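PDB 4F7A: putative uncharacterized protein from Bacteroides vulgatus, which probably binds mucin O-glycans at the outer membrane, as a lipoprotein of the SusD/RagB nutrient-capture family. Local coordinates for residues Q50-D55 and F61-S66; P45-Q50 and A253-W258; G31-Y36 and W432-E437. All coordinates share one frame; numbering follows the deposited sequence.

Contact 1: Q50-D55 and F61-S66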
loop_
_atom_site.group_PDB
_atom_site.type_symbol
_atom_site.label_atom_id
_atom_site.label_comp_id
_atom_site.label_asym_id
_atom_site.label_seq_id
_atom_site.Cartn_x
_atom_site.Cartn_y
_atom_site.Cartn_z
ATOM N N GLN A 50 -7.072 3.946 7.004
ATOM C CA GLN A 50 -6.929 3.130 5.823
ATOM C C GLN A 50 -8.123 2.260 5.432
ATOM O O GLN A 50 -8.384 2.090 4.235
ATOM C CB GLN A 50 -5.671 2.283 6.046
ATOM C CG GLN A 50 -5.515 1.083 5.245
ATOM C CD GLN A 50 -4.066 0.595 5.170
ATOM O OE1 GLN A 50 -3.146 1.070 5.879
ATOM N NE2 GLN A 50 -3.874 -0.374 4.324
ATOM N N ASN A 51 -8.813 1.644 6.392
ATOM C CA ASN A 51 -9.762 0.593 6.021
ATOM C C ASN A 51 -10.967 1.106 5.249
ATOM O O ASN A 51 -11.410 0.464 4.283
ATOM C CB ASN A 51 -10.229 -0.224 7.228
ATOM C CG ASN A 51 -10.856 -1.539 6.826
ATOM O OD1 ASN A 51 -11.989 -1.822 7.206
ATOM N ND2 ASN A 51 -10.115 -2.369 6.035
ATOM N N LEU A 52 -11.478 2.269 5.643
ATOM C CA LEU A 52 -12.614 2.862 4.935
ATOM C C LEU A 52 -12.228 3.749 3.737
ATOM O O LEU A 52 -13.099 4.360 3.100
ATOM C CB LEU A 52 -13.499 3.628 5.890
ATOM C CG LEU A 52 -14.303 2.811 6.891
ATOM C CD1 LEU A 52 -14.844 3.737 7.974
ATOM C CD2 LEU A 52 -15.455 2.029 6.219
ATOM N N ASN A 53 -10.935 3.826 3.436
ATOM C CA ASN A 53 -10.443 4.514 2.253
ATOM C C ASN A 53 -9.691 3.526 1.336
ATOM O O ASN A 53 -10.290 2.795 0.555
ATOM C CB ASN A 53 -9.547 5.682 2.690
ATOM C CG ASN A 53 -10.293 6.703 3.483
ATOM O OD1 ASN A 53 -11.086 7.471 2.930
ATOM N ND2 ASN A 53 -10.041 6.739 4.772
ATOM N N HIS A 54 -8.384 3.457 1.494
ATOM C CA HIS A 54 -7.526 2.701 0.587
ATOM C C HIS A 54 -7.924 1.240 0.449
ATOM O O HIS A 54 -7.839 0.691 -0.629
ATOM C CB HIS A 54 -6.077 2.758 1.069
ATOM C CG HIS A 54 -5.627 4.134 1.437
ATOM N ND1 HIS A 54 -6.173 4.837 2.491
ATOM C CD2 HIS A 54 -4.639 4.913 0.935
ATOM C CE1 HIS A 54 -5.564 6.007 2.597
ATOM N NE2 HIS A 54 -4.633 6.080 1.661
ATOM N N ASP A 55 -8.289 0.604 1.551
ATOM C CA ASP A 55 -8.573 -0.834 1.538
ATOM C C ASP A 55 -9.824 -1.134 0.719
ATOM O O ASP A 55 -9.951 -2.223 0.157
ATOM C CB ASP A 55 -8.748 -1.366 2.964
ATOM C CG ASP A 55 -7.418 -1.557 3.707
ATOM O OD1 ASP A 55 -6.333 -1.361 3.103
ATOM O OD2 ASP A 55 -7.471 -1.909 4.905
ATOM N N PHE A 61 -11.422 -4.898 0.099
ATOM C CA PHE A 61 -12.337 -5.005 1.250
ATOM C C PHE A 61 -13.537 -4.086 1.147
ATOM O O PHE A 61 -13.535 -3.090 0.415
ATOM C CB PHE A 61 -11.610 -4.722 2.578
ATOM C CG PHE A 61 -10.524 -5.706 2.902
ATOM C CD1 PHE A 61 -10.837 -7.021 3.226
ATOM C CD2 PHE A 61 -9.187 -5.317 2.908
ATOM C CE1 PHE A 61 -9.838 -7.939 3.519
ATOM C CE2 PHE A 61 -8.172 -6.248 3.214
ATOM C CZ PHE A 61 -8.519 -7.561 3.503
ATOM N N HIS A 62 -14.585 -4.434 1.888
ATOM C CA HIS A 62 -15.764 -3.569 2.002
ATOM C C HIS A 62 -16.451 -3.846 3.322
ATOM O O HIS A 62 -16.392 -4.956 3.845
ATOM C CB HIS A 62 -16.723 -3.785 0.825
ATOM C CG HIS A 62 -17.581 -2.598 0.516
ATOM N ND1 HIS A 62 -18.603 -2.189 1.344
ATOM C CD2 HIS A 62 -17.567 -1.729 -0.525
ATOM C CE1 HIS A 62 -19.189 -1.121 0.824
ATOM N NE2 HIS A 62 -18.575 -0.818 -0.310
ATOM N N ASP A 63 -17.031 -2.805 3.903
ATOM C CA ASP A 63 -17.835 -2.930 5.096
ATOM C C ASP A 63 -19.202 -3.509 4.725
ATOM O O ASP A 63 -19.538 -3.576 3.547
ATOM C CB ASP A 63 -17.933 -1.552 5.772
ATOM C CG ASP A 63 -18.074 -1.649 7.286
ATOM O OD1 ASP A 63 -19.011 -2.330 7.729
ATOM O OD2 ASP A 63 -17.253 -1.055 8.025
ATOM N N PHE A 64 -19.974 -3.963 5.710
ATOM C CA PHE A 64 -21.348 -4.419 5.460
ATOM C C PHE A 64 -22.386 -3.372 5.868
ATOM O O PHE A 64 -23.574 -3.506 5.531
ATOM C CB PHE A 64 -21.649 -5.731 6.212
ATOM C CG PHE A 64 -21.905 -5.539 7.685
ATOM C CD1 PHE A 64 -20.875 -5.253 8.554
ATOM C CD2 PHE A 64 -23.195 -5.625 8.196
ATOM C CE1 PHE A 64 -21.120 -5.051 9.919
ATOM C CE2 PHE A 64 -23.444 -5.432 9.560
ATOM C CZ PHE A 64 -22.401 -5.138 10.414
ATOM N N ALA A 65 -21.957 -2.350 6.602
ATOM C CA ALA A 65 -22.910 -1.470 7.267
ATOM C C ALA A 65 -23.500 -0.506 6.270
ATOM O O ALA A 65 -22.794 0.392 5.771
ATOM C CB ALA A 65 -22.258 -0.711 8.453
ATOM N N SER A 66 -24.798 -0.665 5.999
ATOM C CA SER A 66 -25.503 0.256 5.068
ATOM C C SER A 66 -25.476 1.722 5.517
ATOM O O SER A 66 -25.543 2.641 4.683
ATOM C CB SER A 66 -26.938 -0.206 4.805
ATOM O OG SER A 66 -26.912 -1.298 3.898
HETATM O O HOH W 1 -14.395 -0.793 8.264
#

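Contact 2: P45-Q50 and A253-W258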
loop_
_atom_site.group_PDB
_atom_site.type_symbol
_atom_site.label_atom_id
_atom_site.label_comp_id
_atom_site.label_asym_id
_atom_site.label_seq_id
_atom_site.Cartn_x
_atom_site.Cartn_y
_atom_site.Cartn_z
ATOM N N PRO A 45 -8.824 4.192 15.185
ATOM C CA PRO A 45 -8.141 5.154 14.282
ATOM C C PRO A 45 -7.738 4.563 12.945
ATOM O O PRO A 45 -7.970 5.178 11.897
ATOM C CB PRO A 45 -6.909 5.584 15.089
ATOM C CG PRO A 45 -7.347 5.381 16.505
ATOM C CD PRO A 45 -8.081 4.070 16.443
ATOM N N TRP A 46 -7.200 3.346 12.963
ATOM C CA TRP A 46 -6.798 2.680 11.732
ATOM C C TRP A 46 -7.983 2.502 10.785
ATOM O O TRP A 46 -7.814 2.561 9.563
ATOM C CB TRP A 46 -6.134 1.332 12.029
ATOM C CG TRP A 46 -5.695 0.637 10.795
ATOM C CD1 TRP A 46 -4.535 0.854 10.104
ATOM C CD2 TRP A 46 -6.431 -0.340 10.050
ATOM N NE1 TRP A 46 -4.488 0.054 9.006
ATOM C CE2 TRP A 46 -5.634 -0.697 8.939
ATOM C CE3 TRP A 46 -7.651 -0.994 10.244
ATOM C CZ2 TRP A 46 -6.043 -1.645 7.992
ATOM C CZ3 TRP A 46 -8.049 -1.969 9.302
ATOM C CH2 TRP A 46 -7.255 -2.259 8.184
ATOM N N GLN A 47 -9.182 2.304 11.336
ATOM C CA GLN A 47 -10.339 2.049 10.501
ATOM C C GLN A 47 -10.573 3.189 9.511
ATOM O O GLN A 47 -10.873 2.934 8.348
ATOM C CB GLN A 47 -11.596 1.773 11.323
ATOM C CG GLN A 47 -12.838 1.453 10.443
ATOM C CD GLN A 47 -14.126 1.326 11.262
ATOM O OE1 GLN A 47 -14.314 2.049 12.235
ATOM N NE2 GLN A 47 -15.024 0.434 10.846
ATOM N N THR A 48 -10.410 4.438 9.958
ATOM C CA THR A 48 -10.512 5.608 9.038
ATOM C C THR A 48 -9.205 6.003 8.361
ATOM O O THR A 48 -9.218 6.580 7.275
ATOM C CB THR A 48 -11.132 6.851 9.746
ATOM O OG1 THR A 48 -10.226 7.344 10.742
ATOM C CG2 THR A 48 -12.486 6.496 10.411
ATOM N N PHE A 49 -8.071 5.711 8.994
ATOM C CA PHE A 49 -6.734 5.892 8.383
ATOM C C PHE A 49 -6.691 5.215 7.016
ATOM O O PHE A 49 -6.400 5.842 5.991
ATOM C CB PHE A 49 -5.662 5.283 9.323
ATOM C CG PHE A 49 -4.215 5.647 8.983
ATOM C CD1 PHE A 49 -3.549 5.060 7.930
ATOM C CD2 PHE A 49 -3.506 6.527 9.784
ATOM C CE1 PHE A 49 -2.215 5.392 7.657
ATOM C CE2 PHE A 49 -2.189 6.841 9.530
ATOM C CZ PHE A 49 -1.547 6.291 8.460
ATOM N N GLN A 50 -7.072 3.946 7.004
ATOM C CA GLN A 50 -6.929 3.130 5.823
ATOM C C GLN A 50 -8.123 2.260 5.432
ATOM O O GLN A 50 -8.384 2.090 4.235
ATOM C CB GLN A 50 -5.671 2.283 6.046
ATOM C CG GLN A 50 -5.515 1.083 5.245
ATOM C CD GLN A 50 -4.066 0.595 5.170
ATOM O OE1 GLN A 50 -3.146 1.070 5.879
ATOM N NE2 GLN A 50 -3.874 -0.374 4.324
ATOM N N ALA A 253 -7.214 -7.204 11.955
ATOM C CA ALA A 253 -7.829 -8.248 12.737
ATOM C C ALA A 253 -8.803 -7.644 13.721
ATOM O O ALA A 253 -9.835 -8.251 14.007
ATOM C CB ALA A 253 -6.744 -9.142 13.476
ATOM N N GLY A 254 -8.497 -6.444 14.217
ATOM C CA GLY A 254 -9.405 -5.734 15.104
ATOM C C GLY A 254 -10.710 -5.353 14.437
ATOM O O GLY A 254 -11.778 -5.601 14.998
ATOM N N VAL A 255 -10.626 -4.767 13.237
ATOM C CA VAL A 255 -11.823 -4.429 12.443
ATOM C C VAL A 255 -12.578 -5.695 12.013
ATOM O O VAL A 255 -13.819 -5.706 12.002
ATOM C CB VAL A 255 -11.481 -3.514 11.248
ATOM C CG1 VAL A 255 -12.718 -3.149 10.433
ATOM C CG2 VAL A 255 -10.770 -2.232 11.758
ATOM N N ALA A 256 -11.848 -6.762 11.707
ATOM C CA ALA A 256 -12.478 -8.062 11.412
ATOM C C ALA A 256 -13.276 -8.550 12.624
ATOM O O ALA A 256 -14.364 -9.120 12.470
ATOM C CB ALA A 256 -11.479 -9.084 11.017
ATOM N N GLY A 257 -12.739 -8.312 13.821
ATOM C CA GLY A 257 -13.409 -8.684 15.056
ATOM C C GLY A 257 -14.711 -7.935 15.260
ATOM O O GLY A 257 -15.604 -8.437 15.915
ATOM N N TRP A 258 -14.826 -6.740 14.696
ATOM C CA TRP A 258 -16.096 -6.011 14.701
ATOM C C TRP A 258 -17.075 -6.460 13.609
ATOM O O TRP A 258 -18.176 -5.943 13.515
ATOM C CB TRP A 258 -15.859 -4.523 14.506
ATOM C CG TRP A 258 -15.033 -3.870 15.544
ATOM C CD1 TRP A 258 -14.768 -4.326 16.807
ATOM C CD2 TRP A 258 -14.421 -2.578 15.441
ATOM N NE1 TRP A 258 -14.002 -3.396 17.486
ATOM C CE2 TRP A 258 -13.776 -2.320 16.668
ATOM C CE3 TRP A 258 -14.366 -1.612 14.433
ATOM C CZ2 TRP A 258 -13.067 -1.138 16.905
ATOM C CZ3 TRP A 258 -13.659 -0.443 14.671
ATOM C CH2 TRP A 258 -13.031 -0.214 15.900
#

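Contact 3: G31-Y36 and W432-E437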
loop_
_atom_site.group_PDB
_atom_site.type_symbol
_atom_site.label_atom_id
_atom_site.label_comp_id
_atom_site.label_asym_id
_atom_site.label_seq_id
_atom_site.Cartn_x
_atom_site.Cartn_y
_atom_site.Cartn_z
ATOM N N GLY A 31 3.223 3.056 13.795
ATOM C CA GLY A 31 2.460 4.141 13.199
ATOM C C GLY A 31 2.380 4.118 11.678
ATOM O O GLY A 31 1.751 4.991 11.096
ATOM N N ILE A 32 3.014 3.146 11.033
ATOM C CA ILE A 32 2.965 3.038 9.550
ATOM C C ILE A 32 1.606 2.434 9.101
ATOM O O ILE A 32 0.799 3.137 8.506
ATOM C CB ILE A 32 4.162 2.234 8.996
ATOM C CG1 ILE A 32 5.484 2.935 9.339
ATOM C CG2 ILE A 32 4.009 2.005 7.453
ATOM C CD1 ILE A 32 6.743 2.015 9.214
ATOM N N TYR A 33 1.394 1.132 9.363
ATOM C CA TYR A 33 0.055 0.466 9.289
ATOM C C TYR A 33 -0.539 0.725 10.656
ATOM O O TYR A 33 -0.401 -0.081 11.612
ATOM C CB TYR A 33 0.231 -1.014 9.049
ATOM C CG TYR A 33 -0.973 -1.832 8.582
ATOM C CD1 TYR A 33 -1.436 -1.769 7.261
ATOM C CD2 TYR A 33 -1.560 -2.753 9.423
ATOM C CE1 TYR A 33 -2.475 -2.578 6.824
ATOM C CE2 TYR A 33 -2.586 -3.564 8.993
ATOM C CZ TYR A 33 -3.036 -3.477 7.694
ATOM O OH TYR A 33 -4.047 -4.308 7.293
ATOM N N PHE A 34 -1.124 1.908 10.739
ATOM C CA PHE A 34 -1.221 2.651 11.984
ATOM C C PHE A 34 -1.995 1.892 13.033
ATOM O O PHE A 34 -3.153 1.556 12.830
ATOM C CB PHE A 34 -1.900 3.998 11.721
ATOM C CG PHE A 34 -1.931 4.901 12.915
ATOM C CD1 PHE A 34 -2.928 4.773 13.868
ATOM C CD2 PHE A 34 -0.973 5.888 13.081
ATOM C CE1 PHE A 34 -2.966 5.593 14.969
ATOM C CE2 PHE A 34 -1.006 6.720 14.194
ATOM C CZ PHE A 34 -2.001 6.579 15.130
ATOM N N ASN A 35 -1.351 1.615 14.162
ATOM C CA ASN A 35 -2.096 1.138 15.331
ATOM C C ASN A 35 -1.397 1.540 16.613
ATOM O O ASN A 35 -1.254 0.753 17.562
ATOM C CB ASN A 35 -2.359 -0.357 15.249
ATOM C CG ASN A 35 -3.658 -0.757 15.938
ATOM O OD1 ASN A 35 -4.600 0.053 16.040
ATOM N ND2 ASN A 35 -3.734 -2.010 16.393
ATOM N N TYR A 36 -0.987 2.800 16.629
ATOM C CA TYR A 36 -0.313 3.403 17.749
ATOM C C TYR A 36 -1.328 4.018 18.695
ATOM O O TYR A 36 -2.169 4.826 18.282
ATOM C CB TYR A 36 0.656 4.487 17.247
ATOM C CG TYR A 36 1.207 5.362 18.358
ATOM C CD1 TYR A 36 2.116 4.855 19.277
ATOM C CD2 TYR A 36 0.786 6.669 18.509
ATOM C CE1 TYR A 36 2.605 5.643 20.325
ATOM C CE2 TYR A 36 1.268 7.463 19.543
ATOM C CZ TYR A 36 2.178 6.944 20.435
ATOM O OH TYR A 36 2.638 7.727 21.447
ATOM N N TRP A 432 -1.772 -8.211 -0.954
ATOM C CA TRP A 432 -2.881 -8.376 -0.018
ATOM C C TRP A 432 -2.330 -8.730 1.368
ATOM O O TRP A 432 -1.400 -9.542 1.467
ATOM C CB TRP A 432 -3.799 -9.499 -0.528
ATOM C CG TRP A 432 -5.068 -9.699 0.250
ATOM C CD1 TRP A 432 -6.288 -9.155 -0.030
ATOM C CD2 TRP A 432 -5.235 -10.452 1.451
ATOM N NE1 TRP A 432 -7.196 -9.529 0.910
ATOM C CE2 TRP A 432 -6.579 -10.342 1.825
ATOM C CE3 TRP A 432 -4.381 -11.250 2.233
ATOM C CZ2 TRP A 432 -7.100 -10.992 2.951
ATOM C CZ3 TRP A 432 -4.901 -11.868 3.344
ATOM C CH2 TRP A 432 -6.244 -11.739 3.690
ATOM N N PRO A 433 -2.904 -8.146 2.445
ATOM C CA PRO A 433 -4.094 -7.278 2.529
ATOM C C PRO A 433 -3.826 -5.770 2.539
ATOM O O PRO A 433 -4.718 -4.981 2.913
ATOM C CB PRO A 433 -4.681 -7.682 3.860
ATOM C CG PRO A 433 -3.417 -7.920 4.716
ATOM C CD PRO A 433 -2.409 -8.505 3.784
ATOM N N GLU A 434 -2.640 -5.373 2.102
ATOM C CA GLU A 434 -2.169 -3.994 2.298
ATOM C C GLU A 434 -2.708 -3.098 1.191
ATOM O O GLU A 434 -2.125 -3.000 0.108
ATOM C CB GLU A 434 -0.633 -3.941 2.359
ATOM C CG GLU A 434 -0.094 -2.743 3.167
ATOM C CD GLU A 434 -0.418 -1.434 2.488
ATOM O OE1 GLU A 434 0.244 -1.167 1.465
ATOM O OE2 GLU A 434 -1.331 -0.691 2.963
ATOM N N GLY A 435 -3.795 -2.407 1.504
ATOM C CA GLY A 435 -4.566 -1.669 0.517
ATOM C C GLY A 435 -3.903 -0.427 -0.053
ATOM O O GLY A 435 -4.236 -0.011 -1.165
HETATM N N MSE A 436 -2.995 0.199 0.685
HETATM C CA MSE A 436 -2.339 1.420 0.165
HETATM C C MSE A 436 -1.473 1.145 -1.055
HETATM O O MSE A 436 -1.635 1.806 -2.070
HETATM C CB MSE A 436 -1.529 2.170 1.208
HETATM C CG MSE A 436 -2.337 2.613 2.385
HETATM SE SE MSE A 436 -1.661 4.309 3.081
HETATM C CE MSE A 436 -2.987 4.513 4.468
ATOM N N GLU A 437 -0.563 0.180 -0.980
ATOM C CA GLU A 437 0.237 -0.110 -2.175
ATOM C C GLU A 437 -0.658 -0.529 -3.340
ATOM O O GLU A 437 -0.449 -0.099 -4.493
ATOM C CB GLU A 437 1.307 -1.157 -1.895
ATOM C CG GLU A 437 2.280 -1.363 -3.077
ATOM C CD GLU A 437 2.989 -0.093 -3.553
ATOM O OE1 GLU A 437 3.080 0.899 -2.792
ATOM O OE2 GLU A 437 3.457 -0.070 -4.723
HETATM O O HOH W 2 -5.470 -3.742 5.224
#

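Contact 1: Q50-D55 and F61-S66
The Phe61 ring meets Asp55 at its edge: CD2 of Phe61 sits 4.0 Å from CB of Asp55, with that methylene carbon near the ring plane. Asn51 comes at the same ring obliquely, its ND2 4.4 Å from CD2 of Phe61. Phe61 has CG opposite its carbonyl carbon and beside its own N (chi1 -63°), which brings CD2 over to the Asp55 side. Beyond the two segments, Trp432 meets this ring with planes at about 45°, and Ile318 also touches it.

Close by, the flat carboxylate of Asp55 takes amide N-H groups at both oxygens. Gln50 NE2 donates to Asp55 OD1 at 2.9 Å on the syn side, somewhat out of the carboxylate plane, while Asn51 ND2 reaches the anti lone pair of Asp55 OD2 at 2.9 Å. Each oxygen lies almost in the amide plane of its donor, and with both oxygens gripped this buried acid is kept from turning; the Asn51 amide beside Phe61 is fixed too.

The backbones also meet directly, Phe61 N donating to Asp55 O at 3.1 Å (N-H...O 148°). Farther along, one water donates to Asn51 OD1 at 2.8 Å and to Asp63 OD2 at 2.9 Å, bridging the segments. Leu52 CD2 packs beside that same Asp63 OD2. The other oxygen, OD1 of Asp63, accepts from Ala65 N and completes an Asx turn, which steadies the carboxylate facing the water.

Residues 50-55 span the break from helix 44-51 into helix 54-57, where Gln50 O accepts from both Asn53 N and Asp55 N. The chain then returns as strand 61-62, which pairs antiparallel with strand 262-263 through the backbones of His62 and Tyr262.

Contact 2: P45-Q50 and A253-W258
Apolar contact comes first: CG2 of Val255 sits in the plane of the Trp46 indole, at its edge, 3.7 Å from CZ3 of Trp46 and equally close to CE3. The two side chains cross at about a right angle. The indole gets there because CG of Trp46 is anti to the backbone N (chi1 -179°), carrying the six-membered ring across to helix 251-257. The same methyl of Val255 also lies 4.1 Å from CB of Gln47, so one methyl touches two successive side chains of helix 44-51.

The polar-aromatic contact is made by the far end of Gln47, whose extended chain brings OE1 to 3.5 Å from CZ3 of Trp258. This oxygen is at the indole edge, near its plane; amide and ring planes stand 63° apart. One face of the Trp258 ring folds back on the last turn of helix 251-257, just before it in the chain, with Gly254 O and Val255 CA over the rim.

This is side-chain packing between helix 44-51 and the C-terminal end of helix 251-257. Helix 84-104 packs against Pro45, Thr48 and Phe49 of the first helix, while Trp258, an exposed residue, also touches Trp44 and Thr43.

Contact 3: G31-Y36 and W432-E437
Tyr33 leans against the bend that leads into helix 435-445. Its CE1 lies 4.4 Å from CG of Glu434, which approaches the ring obliquely, and its hydroxyl OH ends 4.5 Å from CG of Pro433. Both are loose van der Waals contacts. The firmer link runs through a water: Tyr33 OH donates to it at 2.6 Å, and the water in turn donates to Pro433 O at 2.7 Å.

Behind this shell, Glu434 is the N-cap of helix 435-445. Its chain bends at CG (chi2 -66°), folding the carboxylate back over the first turn, so that OE1 accepts from Glu437 N at 2.9 Å and OE2 accepts from Met436 N at 3.0 Å. The cap starts a helix in the mainly helical, TPR-like scaffold of the SusD family, and Tyr33 belongs to the loop joining helix 15-30 to helix 44-51, where it is the centre of an inverse gamma turn.

Pro433 follows a cis peptide bond, which lets its CB settle over the centre of the Trp432 indole, 3.7 Å above the plane. Farther out, Arg127 of helix 111-132 ties the two sides together: NH1 forms a salt bridge with Glu434 OE2, and NH2 is hydrogen-bonded to Ile32 O. Leu252 touches both Tyr33 and Pro433, and Tyr248 OH is hydrogen-bonded to Tyr33 O.

How the contacts relate
Helix 44-51 supplies residues to contacts 1 and 2 and packs against contact 3. Contacts 1 and 2 share Gln50 and have centres about 9 Å apart; contact 3 lies closer to the middle of the chain, its centre about 10 Å from that of contact 2 and about 13 Å from that of contact 1. Gln50 NE2 probably donates to Glu434 OE2 at 2.9 Å, coupling the helix to the cap in contact 3. Trp46 packs both ways, with CH2 3.3 Å from Asp55 OD2 and CZ2 3.4 Å from Tyr33 OH. Phe61 CZ of contact 1 also comes within 3.5 Å of Trp432 NE1, so these pieces form one continuous packed region.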